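Local coordinates for uncharacterized protein (Eubacterium siraeum, PDB 4OBM) that is of unknown function but belongs to the LytR-CpsA-Psr family, whose members are generally linked to cell-envelope assembly, at residues Ala32-Thr37 against Arg99-Thr104. Sequence-based numbering, arbitrary orientation.
Sequences ADNDKT and RFTKST
The guanidinium of R99 meets a water at its edge, in the plane of the group: NH1 donates to the water oxygen over 2.8 Å, and the water in turn donates to K36 O. K36 O itself lies 4.0 Å from R99 NH1 in an oblique direction, so at this end of the contact the water, not a direct bond, joins R99 to K36. The side chain leaves the strand with CG anti to the backbone N and bends at chi3 (-62°), while E79 of helix 70-90 holds NE in a salt bridge. The carboxylate of D33 bonds back to its own loop, where OD1 receives both D35 N and K36 N, an Asx turn and Asx motif, and OD2 offers its syn lone pair to K36 NZ. Against this folded turn T101 presents its methyl: CG2 lies 3.5 Å from N34 ND2 and 3.7 Å from D33 C. Its OG1, in the crowded position between N and C (chi1 67°), accepts from T104 N at 3.1 Å, and T104 OG1 accepts in turn from T101 N at 3.0 Å, a capping box that starts helix 102-112. An alanine at T101 would lose OG1 and CG2, and would probably weaken both the helix cap and the contact of the methyl with N34 and the D33 backbone. One residue on, K102 N donates to A32 O (3.1 Å, 156° at the hydrogen), approaching from above the carbonyl plane. With D33 shaping the turn from within, this surface contact between loop and strand-to-helix junction depends on few polar links.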
ATOM      1  N   ALA A  32      -5.800   2.241 -14.819  1.00 25.40           N
ATOM      2  CA  ALA A  32      -5.047   2.816 -15.930  1.00 25.73           C
ATOM      3  C   ALA A  32      -5.416   4.304 -16.075  1.00 32.09           C
ATOM      4  O   ALA A  32      -4.554   5.141 -16.344  1.00 32.85           O
ATOM      5  CB  ALA A  32      -5.346   2.050 -17.214  1.00 26.68           C
ATOM      6  N   ASP A  33      -6.697   4.625 -15.819  1.00 29.01           N
ATOM      7  CA  ASP A  33      -7.304   5.950 -15.927  1.00 29.00           C
ATOM      8  C   ASP A  33      -8.620   5.999 -15.123  1.00 36.02           C
ATOM      9  O   ASP A  33      -9.010   4.980 -14.553  1.00 38.22           O
ATOM     10  CB  ASP A  33      -7.546   6.286 -17.420  1.00 30.79           C
ATOM     11  CG  ASP A  33      -8.338   5.243 -18.191  1.00 36.71           C
ATOM     12  OD1 ASP A  33      -9.361   4.751 -17.657  1.00 35.74           O
ATOM     13  OD2 ASP A  33      -7.961   4.949 -19.343  1.00 46.22           O
ATOM     14  N   ASN A  34      -9.329   7.150 -15.116  1.00 32.78           N
ATOM     15  CA  ASN A  34     -10.575   7.363 -14.348  1.00 32.62           C
ATOM     16  C   ASN A  34     -11.826   6.569 -14.856  1.00 37.62           C
ATOM     17  O   ASN A  34     -12.858   6.540 -14.176  1.00 37.39           O
ATOM     18  CB  ASN A  34     -10.916   8.845 -14.311  1.00 30.48           C
ATOM     19  CG  ASN A  34      -9.951   9.701 -13.523  1.00 42.02           C
ATOM     20  OD1 ASN A  34      -9.499  10.745 -13.998  1.00 28.23           O
ATOM     21  ND2 ASN A  34      -9.678   9.330 -12.271  1.00 34.33           N
ATOM     22  N   ASP A  35     -11.740   5.941 -16.022  1.00 34.01           N
ATOM     23  CA  ASP A  35     -12.859   5.181 -16.556  1.00 34.08           C
ATOM     24  C   ASP A  35     -12.807   3.708 -16.167  1.00 36.90           C
ATOM     25  O   ASP A  35     -13.858   3.090 -16.002  1.00 38.59           O
ATOM     26  CB  ASP A  35     -12.896   5.303 -18.082  1.00 36.56           C
ATOM     27  CG  ASP A  35     -13.014   6.730 -18.593  1.00 42.11           C
ATOM     28  OD1 ASP A  35     -13.798   7.519 -17.996  1.00 37.53           O
ATOM     29  OD2 ASP A  35     -12.391   7.035 -19.632  1.00 50.36           O
ATOM     30  N   LYS A  36     -11.599   3.155 -16.011  1.00 31.07           N
ATOM     31  CA  LYS A  36     -11.368   1.738 -15.749  1.00 29.55           C
ATOM     32  C   LYS A  36     -11.360   1.364 -14.273  1.00 32.82           C
ATOM     33  O   LYS A  36     -11.056   2.175 -13.400  1.00 32.06           O
ATOM     34  CB  LYS A  36     -10.045   1.278 -16.387  1.00 30.23           C
ATOM     35  CG  LYS A  36     -10.135   1.129 -17.887  1.00 31.18           C
ATOM     36  CD  LYS A  36      -8.831   1.453 -18.568  1.00 40.74           C
ATOM     37  CE  LYS A  36      -8.986   1.571 -20.066  1.00 54.12           C
ATOM     38  NZ  LYS A  36      -9.887   2.699 -20.484  1.00 56.50           N
ATOM     39  N   THR A  37     -11.700   0.095 -14.022  1.00 28.73           N
ATOM     40  CA  THR A  37     -11.704  -0.548 -12.719  1.00 27.43           C
ATOM     41  C   THR A  37     -10.279  -0.753 -12.280  1.00 28.94           C
ATOM     42  O   THR A  37      -9.472  -1.197 -13.104  1.00 28.87           O
ATOM     43  CB  THR A  37     -12.418  -1.915 -12.835  1.00 32.77           C
ATOM     44  OG1 THR A  37     -13.537  -1.806 -13.713  1.00 37.56           O
ATOM     45  CG2 THR A  37     -12.814  -2.495 -11.486  1.00 28.41           C
ATOM     46  N   ARG A  99      -7.603   5.929  -4.879  1.00 19.95           N
ATOM     47  CA  ARG A  99      -7.548   5.247  -6.168  1.00 18.95           C
ATOM     48  C   ARG A  99      -6.685   6.083  -7.071  1.00 22.59           C
ATOM     49  O   ARG A  99      -7.059   7.207  -7.426  1.00 19.74           O
ATOM     50  CB  ARG A  99      -8.932   4.984  -6.798  1.00 17.98           C
ATOM     51  CG  ARG A  99      -8.806   4.428  -8.230  1.00 26.72           C
ATOM     52  CD  ARG A  99     -10.107   4.474  -8.999  1.00 30.06           C
ATOM     53  NE  ARG A  99     -11.099   3.645  -8.332  1.00 29.75           N
ATOM     54  CZ  ARG A  99     -12.264   3.289  -8.843  1.00 37.76           C
ATOM     55  NH1 ARG A  99     -12.607   3.680 -10.070  1.00 17.78           N
ATOM     56  NH2 ARG A  99     -13.094   2.539  -8.142  1.00 20.32           N
ATOM     57  N   PHE A 100      -5.508   5.552  -7.400  1.00 21.16           N
ATOM     58  CA  PHE A 100      -4.569   6.207  -8.298  1.00 21.24           C
ATOM     59  C   PHE A 100      -4.905   5.856  -9.717  1.00 24.31           C
ATOM     60  O   PHE A 100      -5.569   4.855  -9.952  1.00 22.43           O
ATOM     61  CB  PHE A 100      -3.123   5.750  -7.999  1.00 22.79           C
ATOM     62  CG  PHE A 100      -2.548   6.254  -6.702  1.00 24.84           C
ATOM     63  CD1 PHE A 100      -2.030   7.542  -6.604  1.00 27.06           C
ATOM     64  CD2 PHE A 100      -2.487   5.426  -5.583  1.00 25.97           C
ATOM     65  CE1 PHE A 100      -1.507   8.011  -5.399  1.00 27.90           C
ATOM     66  CE2 PHE A 100      -1.956   5.895  -4.379  1.00 28.82           C
ATOM     67  CZ  PHE A 100      -1.465   7.181  -4.297  1.00 26.90           C
ATOM     68  N   THR A 101      -4.414   6.657 -10.667  1.00 21.83           N
ATOM     69  CA  THR A 101      -4.476   6.338 -12.089  1.00 22.07           C
ATOM     70  C   THR A 101      -3.025   6.250 -12.569  1.00 26.22           C
ATOM     71  O   THR A 101      -2.109   6.590 -11.800  1.00 23.18           O
ATOM     72  CB  THR A 101      -5.284   7.364 -12.870  1.00 27.75           C
ATOM     73  OG1 THR A 101      -4.558   8.593 -12.820  1.00 27.69           O
ATOM     74  CG2 THR A 101      -6.743   7.512 -12.355  1.00 23.77           C
ATOM     75  N   LYS A 102      -2.794   5.869 -13.844  1.00 25.34           N
ATOM     76  CA  LYS A 102      -1.412   5.845 -14.343  1.00 26.03           C
ATOM     77  C   LYS A 102      -0.785   7.226 -14.147  1.00 28.78           C
ATOM     78  O   LYS A 102       0.339   7.338 -13.656  1.00 27.71           O
ATOM     79  CB  LYS A 102      -1.347   5.409 -15.822  1.00 29.41           C
ATOM     80  CG  LYS A 102       0.004   5.628 -16.479  1.00 25.12           C
ATOM     81  CD  LYS A 102       0.046   5.075 -17.856  1.00 28.28           C
ATOM     82  CE  LYS A 102       1.390   5.347 -18.504  1.00 33.20           C
ATOM     83  NZ  LYS A 102       1.519   4.629 -19.800  1.00 39.03           N
ATOM     84  N   SER A 103      -1.571   8.265 -14.472  1.00 25.16           N
ATOM     85  CA  SER A 103      -1.202   9.670 -14.406  1.00 25.60           C
ATOM     86  C   SER A 103      -0.912  10.160 -12.963  1.00 28.22           C
ATOM     87  O   SER A 103       0.144  10.753 -12.736  1.00 25.43           O
ATOM     88  CB  SER A 103      -2.304  10.516 -15.040  1.00 29.60           C
ATOM     89  OG  SER A 103      -1.955  11.888 -15.054  1.00 40.73           O
ATOM     90  N   THR A 104      -1.840   9.932 -12.006  1.00 25.26           N
ATOM     91  CA  THR A 104      -1.666  10.450 -10.643  1.00 25.07           C
ATOM     92  C   THR A 104      -0.555   9.696  -9.869  1.00 29.69           C
ATOM     93  O   THR A 104       0.216  10.357  -9.166  1.00 29.79           O
ATOM     94  CB  THR A 104      -2.993  10.544  -9.865  1.00 26.45           C
ATOM     95  OG1 THR A 104      -3.511   9.250  -9.579  1.00 25.25           O
ATOM     96  CG2 THR A 104      -4.034  11.387 -10.589  1.00 21.89           C
TER
HETATM   97  O   HOH W   1     -11.196   4.759 -12.233  1.00 40.32           O